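Enoyl-CoA hydratase/isomerase (Mycobacterium abscessus, PDB 3QXZ) probably catalyses the hydration or double-bond isomerisation of enoyl-CoA thioesters, as a member of the crotonase-like family. Local coordinates at the interface of chains A and B. Residues are numbered along the deposited sequence; one frame, centred on the assembly and turned at random. Chains: chain A/B, enoyl-CoA hydratase/isomerase.

All three contacts lie on one interface between two of the three subunits in the deposited assembly, where helices 206-222 and 226-241 of chain A meet helices 146-149 and 151-165 of chain B. The centres of their C-alpha atoms are about 10 Å apart for contact 1 and contact 2, and about 8 Å from each of these to contact 3. B:His147 belongs to all of them. A:Leu216 joins contact 1 to contact 3, and A:Val229 and A:Glu233 join contact 2 to contact 3, making one continuous surface. Crotonase-family enzymes commonly form trimers, so this interface is probably a biological one.

Contact 1: the interface of chains A and B. Residues chain A 216, 220; chain B 147, 151-152, 156, 159-160.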
# COMPACT_ATOMS: atom_id res chain seq x y z
N LEU A 216 -9.87 11.09 3.74
CA LEU A 216 -9.01 10.07 3.15
C LEU A 216 -7.92 10.71 2.28
O LEU A 216 -6.72 10.43 2.46
CB LEU A 216 -9.85 9.06 2.35
CG LEU A 216 -9.08 7.96 1.62
CD1 LEU A 216 -8.55 6.92 2.54
CD2 LEU A 216 -10.02 7.32 0.58
N GLN A 220 -3.64 11.91 2.73
CA GLN A 220 -2.61 11.47 1.79
C GLN A 220 -1.88 12.64 1.16
O GLN A 220 -0.64 12.64 1.09
CB GLN A 220 -3.21 10.58 0.68
CG GLN A 220 -3.83 9.29 1.15
CD GLN A 220 -2.81 8.35 1.69
OE1 GLN A 220 -1.71 8.22 1.14
NE2 GLN A 220 -3.16 7.63 2.76
N HIS B 147 -9.59 6.04 8.48
CA HIS B 147 -9.12 6.83 7.32
C HIS B 147 -7.61 6.74 7.13
O HIS B 147 -7.11 7.04 6.04
CB HIS B 147 -9.51 8.32 7.44
CG HIS B 147 -10.99 8.59 7.42
ND1 HIS B 147 -11.77 8.48 8.55
CD2 HIS B 147 -11.81 9.04 6.43
CE1 HIS B 147 -13.02 8.82 8.24
NE2 HIS B 147 -13.07 9.16 6.96
N PRO B 151 -6.03 2.68 4.21
CA PRO B 151 -5.20 2.77 2.98
C PRO B 151 -3.81 2.18 3.17
O PRO B 151 -3.22 1.72 2.20
CB PRO B 151 -5.17 4.28 2.68
CG PRO B 151 -5.52 4.93 3.98
CD PRO B 151 -6.45 4.00 4.69
N ARG B 152 -3.31 2.16 4.41
CA ARG B 152 -2.00 1.60 4.71
C ARG B 152 -2.02 0.07 4.70
O ARG B 152 -0.94 -0.54 4.78
CB ARG B 152 -1.49 2.15 6.04
CG ARG B 152 -0.93 3.55 5.91
CD ARG B 152 -0.64 4.18 7.28
NE ARG B 152 -0.11 5.54 7.05
CZ ARG B 152 -0.83 6.58 6.67
NH1 ARG B 152 -2.14 6.49 6.50
NH2 ARG B 152 -0.21 7.73 6.44
N THR B 156 -5.36 2.92 -1.68
CA THR B 156 -6.44 3.92 -1.61
C THR B 156 -7.73 3.48 -2.28
O THR B 156 -8.80 3.95 -1.88
CB THR B 156 -6.03 5.28 -2.18
OG1 THR B 156 -5.67 5.11 -3.54
CG2 THR B 156 -4.88 5.88 -1.41
N ALA B 159 -9.59 0.98 -0.10
CA ALA B 159 -10.01 1.77 1.05
C ALA B 159 -11.20 2.66 0.68
O ALA B 159 -12.19 2.69 1.42
CB ALA B 159 -8.87 2.59 1.60
N ALA B 160 -11.12 3.38 -0.44
CA ALA B 160 -12.22 4.25 -0.85
C ALA B 160 -13.50 3.46 -1.08
O ALA B 160 -14.59 3.90 -0.69
CB ALA B 160 -11.84 5.03 -2.11
O HOH W 1 -5.64 8.58 4.20
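The side chains of A:Leu216 and B:Pro151 lie alongside each other, pointing opposite ways, where helix 206-222 of chain A packs along helix 151-165 of chain B, from B:Pro151 to B:Ala160. The leucine CG lies anti to the backbone N (chi1 177°), which sends its two methyl groups towards the partner. CD1 lies 3.9 Å from B:Pro151 CG and also meets the carbonyl oxygen of B:His147. The other branch points further along the chain B helix, with CD2 4.0 Å from B:Ala160 CB; the small B:Ala159 side chain lies nearby, and the backbone of B:Thr156 adds a looser contact.

One helical turn on, A:Gln220 crosses the proline ring obliquely. A bend at chi2 (-67°) turns the amide end towards B:Pro151, with NE2 3.8 Å from CG of the ring. That approach is van der Waals packing. The guanidinium NH1 of B:Arg152 comes near the same amide nitrogen without bonding to it.

Polar linkage between the subunits here runs through water 1. The carboxamide NE2 of A:Gln220 bonds to it at 3.0 Å, nearly straight, with 163° at the hydrogen. The same water bonds to the backbone oxygen of A:Leu216 at 2.8 Å, tying together two residues of one helix. Its partner in chain B is the backbone oxygen of B:His147, 2.8 Å from the water oxygen.

Contact 2: the interface of chains A and B. Residues chain A 224, 226, 229-230, 233; chain B 88, 145-148.
A:Glu233 reaches out of helix 226-241 to the chain B segment formed by B:Leu145 and helix 146-149. From CB the chain sets out with CG anti to the carbonyl carbon and then runs fully extended (chi2 180°), which carries the carboxylate past the imidazole of B:His147. CG passes 3.5 Å from B:His147 ND1, and CD lies against the backbone of B:Leu145. At the tip, OE1 accepts the amide hydrogen of B:Leu145 N on its syn lone pair at 2.8 Å. OE2 takes the ring N-H of B:His147 ND1, also at 2.8 Å and nearly straight (170° at H). The acceptor lies in the imidazole plane, but the donor meets OE2 on the anti side, somewhat out of the carboxylate plane, and the carboxylate and imidazole planes are 60° apart. A weak bond from B:His147 N also reaches OE2. Gripped at both oxygens, the carboxylate should be restrained from rotating, and its charge would probably favour a proton on ND1.

Water 2 extends the network, bonding to OE1, to the backbone oxygen of A:Ala230 and to the hydroxyl OG of B:Ser88. Alongside, B:Leu145 CD2 packs 3.8 Å from A:Val229 CB and also touches A:Ala230. A:Ala226 CB sits over the face of the B:Trp148 indole, 3.9 Å from the centroid of each ring. At the indole edge, in plane, NE1 bonds at 3.0 Å to water 3, which in turn bonds to the backbone oxygen of A:Met224.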
# COMPACT_ATOMS: atom_id res chain seq x y z
N MET A 224 -0.78 13.95 6.69
CA MET A 224 -1.26 14.16 8.06
C MET A 224 -0.77 13.04 8.99
O MET A 224 -0.70 11.86 8.58
CB MET A 224 -2.81 14.18 8.10
CG MET A 224 -3.39 15.46 7.56
SD MET A 224 -5.19 15.43 7.36
CE MET A 224 -5.72 15.40 9.03
N ALA A 226 -1.11 10.48 12.32
CA ALA A 226 -2.24 9.73 12.90
C ALA A 226 -3.04 10.58 13.88
O ALA A 226 -4.27 10.58 13.83
CB ALA A 226 -1.75 8.41 13.56
N VAL A 229 -5.26 12.97 11.85
CA VAL A 229 -6.40 12.28 11.26
C VAL A 229 -7.43 11.94 12.35
O VAL A 229 -8.65 12.12 12.13
CB VAL A 229 -5.98 11.00 10.50
CG1 VAL A 229 -7.22 10.30 9.93
CG2 VAL A 229 -5.04 11.35 9.34
N ALA A 230 -6.98 11.47 13.51
CA ALA A 230 -7.91 11.10 14.59
C ALA A 230 -8.71 12.32 15.03
O ALA A 230 -9.93 12.24 15.25
CB ALA A 230 -7.16 10.50 15.76
N GLU A 233 -11.36 13.12 12.36
CA GLU A 233 -12.51 12.22 12.45
C GLU A 233 -13.43 12.69 13.55
O GLU A 233 -14.67 12.71 13.37
CB GLU A 233 -12.05 10.80 12.78
CG GLU A 233 -11.42 10.05 11.61
CD GLU A 233 -10.98 8.65 11.96
OE1 GLU A 233 -10.89 8.32 13.17
OE2 GLU A 233 -10.70 7.88 11.02
N SER B 88 -12.29 8.24 18.39
CA SER B 88 -11.32 7.21 18.79
C SER B 88 -11.60 6.79 20.24
O SER B 88 -10.92 7.27 21.15
CB SER B 88 -9.87 7.70 18.65
OG SER B 88 -9.50 7.77 17.28
N LEU B 145 -9.75 5.83 13.52
CA LEU B 145 -8.59 6.00 12.64
C LEU B 145 -8.65 5.19 11.36
O LEU B 145 -7.63 5.07 10.67
CB LEU B 145 -7.26 5.80 13.41
CG LEU B 145 -6.71 7.11 14.00
CD1 LEU B 145 -5.58 6.86 14.97
CD2 LEU B 145 -6.25 8.05 12.90
N ALA B 146 -9.82 4.70 10.96
CA ALA B 146 -9.93 3.94 9.71
C ALA B 146 -9.46 4.71 8.49
O ALA B 146 -8.97 4.11 7.54
CB ALA B 146 -11.37 3.45 9.50
N HIS B 147 -9.59 6.04 8.48
CA HIS B 147 -9.12 6.83 7.32
C HIS B 147 -7.61 6.74 7.13
O HIS B 147 -7.11 7.04 6.04
CB HIS B 147 -9.51 8.32 7.44
CG HIS B 147 -10.99 8.59 7.42
ND1 HIS B 147 -11.77 8.48 8.55
CD2 HIS B 147 -11.81 9.04 6.43
CE1 HIS B 147 -13.02 8.82 8.24
NE2 HIS B 147 -13.07 9.16 6.96
N TRP B 148 -6.91 6.38 8.20
CA TRP B 148 -5.44 6.29 8.27
C TRP B 148 -5.00 4.83 8.21
O TRP B 148 -4.09 4.49 7.43
CB TRP B 148 -4.96 7.01 9.56
CG TRP B 148 -3.49 7.00 9.80
CD1 TRP B 148 -2.58 7.89 9.32
CD2 TRP B 148 -2.76 6.03 10.54
NE1 TRP B 148 -1.32 7.53 9.71
CE2 TRP B 148 -1.40 6.40 10.46
CE3 TRP B 148 -3.11 4.90 11.28
CZ2 TRP B 148 -0.39 5.67 11.09
CZ3 TRP B 148 -2.09 4.16 11.90
CH2 TRP B 148 -0.74 4.57 11.80
O HOH W 2 -10.82 9.46 15.69
O HOH W 3 0.77 9.55 9.05

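Contact 3: the interface of chains A and B. Residues chain A 212-213, 215-216, 229, 233; chain B 136, 141-142, 147, 163-164.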
# COMPACT_ATOMS: atom_id res chain seq x y z
N THR A 212 -15.79 11.88 4.33
CA THR A 212 -14.95 10.68 4.27
C THR A 212 -13.96 10.75 3.10
O THR A 212 -12.76 10.49 3.29
CB THR A 212 -15.86 9.44 4.14
OG1 THR A 212 -16.70 9.36 5.31
CG2 THR A 212 -15.03 8.14 4.07
N LYS A 213 -14.43 11.14 1.92
CA LYS A 213 -13.54 11.27 0.77
C LYS A 213 -12.46 12.30 1.04
O LYS A 213 -11.28 12.06 0.79
CB LYS A 213 -14.32 11.63 -0.48
CG LYS A 213 -13.36 11.83 -1.67
CD LYS A 213 -14.03 11.97 -3.01
CE LYS A 213 -13.00 12.25 -4.09
NZ LYS A 213 -13.49 11.97 -5.47
N LEU A 215 -11.29 13.53 3.90
CA LEU A 215 -10.30 13.18 4.93
C LEU A 215 -9.33 12.11 4.39
O LEU A 215 -8.11 12.23 4.56
CB LEU A 215 -10.98 12.73 6.24
CG LEU A 215 -10.01 12.31 7.35
CD1 LEU A 215 -8.92 13.37 7.63
CD2 LEU A 215 -10.81 12.05 8.60
N LEU A 216 -9.87 11.09 3.74
CA LEU A 216 -9.01 10.07 3.15
C LEU A 216 -7.92 10.71 2.28
O LEU A 216 -6.72 10.43 2.46
CB LEU A 216 -9.85 9.06 2.35
CG LEU A 216 -9.08 7.96 1.62
CD1 LEU A 216 -8.55 6.92 2.54
CD2 LEU A 216 -10.02 7.32 0.58
N VAL A 229 -5.26 12.97 11.85
CA VAL A 229 -6.40 12.28 11.26
C VAL A 229 -7.43 11.94 12.35
O VAL A 229 -8.65 12.12 12.13
CB VAL A 229 -5.98 11.00 10.50
CG1 VAL A 229 -7.22 10.30 9.93
CG2 VAL A 229 -5.04 11.35 9.34
N GLU A 233 -11.36 13.12 12.36
CA GLU A 233 -12.51 12.22 12.45
C GLU A 233 -13.43 12.69 13.55
O GLU A 233 -14.67 12.71 13.37
CB GLU A 233 -12.05 10.80 12.78
CG GLU A 233 -11.42 10.05 11.61
CD GLU A 233 -10.98 8.65 11.96
OE1 GLU A 233 -10.89 8.32 13.17
OE2 GLU A 233 -10.70 7.88 11.02
N VAL B 136 -21.00 5.42 6.67
CA VAL B 136 -21.54 6.46 5.77
C VAL B 136 -22.98 6.17 5.34
O VAL B 136 -23.72 7.11 5.00
CB VAL B 136 -20.66 6.70 4.53
CG1 VAL B 136 -19.27 7.19 4.93
CG2 VAL B 136 -20.57 5.44 3.66
N ALA B 141 -19.56 8.54 9.79
CA ALA B 141 -18.37 8.33 8.95
C ALA B 141 -17.48 7.32 9.61
O ALA B 141 -17.69 6.96 10.78
CB ALA B 141 -17.63 9.64 8.72
N PRO B 142 -16.48 6.80 8.88
CA PRO B 142 -15.56 5.85 9.52
C PRO B 142 -14.90 6.45 10.75
O PRO B 142 -14.67 7.66 10.82
CB PRO B 142 -14.56 5.53 8.40
CG PRO B 142 -15.33 5.80 7.15
CD PRO B 142 -16.16 7.01 7.46
N HIS B 147 -9.59 6.04 8.48
CA HIS B 147 -9.12 6.83 7.32
C HIS B 147 -7.61 6.74 7.13
O HIS B 147 -7.11 7.04 6.04
CB HIS B 147 -9.51 8.32 7.44
CG HIS B 147 -10.99 8.59 7.42
ND1 HIS B 147 -11.77 8.48 8.55
CD2 HIS B 147 -11.81 9.04 6.43
CE1 HIS B 147 -13.02 8.82 8.24
NE2 HIS B 147 -13.07 9.16 6.96
N LEU B 163 -14.88 2.43 2.45
CA LEU B 163 -15.31 3.56 3.29
C LEU B 163 -16.43 4.40 2.66
O LEU B 163 -17.31 4.89 3.38
CB LEU B 163 -14.12 4.47 3.61
CG LEU B 163 -12.97 3.82 4.37
CD1 LEU B 163 -11.93 4.87 4.72
CD2 LEU B 163 -13.48 3.08 5.61
N LEU B 164 -16.41 4.57 1.34
CA LEU B 164 -17.43 5.40 0.67
C LEU B 164 -18.71 4.68 0.33
O LEU B 164 -19.76 5.33 0.21
CB LEU B 164 -16.87 6.09 -0.58
CG LEU B 164 -15.66 7.00 -0.40
CD1 LEU B 164 -15.19 7.45 -1.77
CD2 LEU B 164 -16.04 8.20 0.45
O HOH W 4 -5.64 8.58 4.20
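In this crotonase-family protein, helix 206-222 of chain A lies across a surface of chain B built from helix 146-149, the end of helix 151-165 and the loop carrying B:Ala141 and B:Pro142. A:Leu215 meets the imidazole of B:His147 at about a right angle. Its CD2 methyl stands over the middle of one ring face, 3.7 Å from the centroid, in a CH-pi contact. The ring edge is approached by A:Thr212, whose CA lies in plane with the imidazole, 3.6 Å from NE2. Methyl packing on the face and the bond from ND1 to A:Glu233 together should hold the ring in its orientation.

The two branches of A:Thr212 divide their work. CG2, anti to the backbone N, is directed into chain B, where it lies 3.6 Å from B:His147 NE2 and 3.7 Å from B:Pro142 CD and packs against B:Leu163 CB and one methyl of B:Leu164. The hydroxyl OG1, anti to the carbonyl carbon (chi1 -62°), meets the proline tip to tip and has carbon neighbours across the interface: B:Pro142 CD at 3.2 Å, B:Val136 CG1 at 3.4 Å and B:Ala141 CB. Of these, B:Val136 comes from the 3-10 helix 135-138.

Beyond the threonine, A:Lys213 takes part through its CB, which lies 3.9 Å from the CD2 methyl of B:Leu164; the same methyl also touches A:Lys213 N.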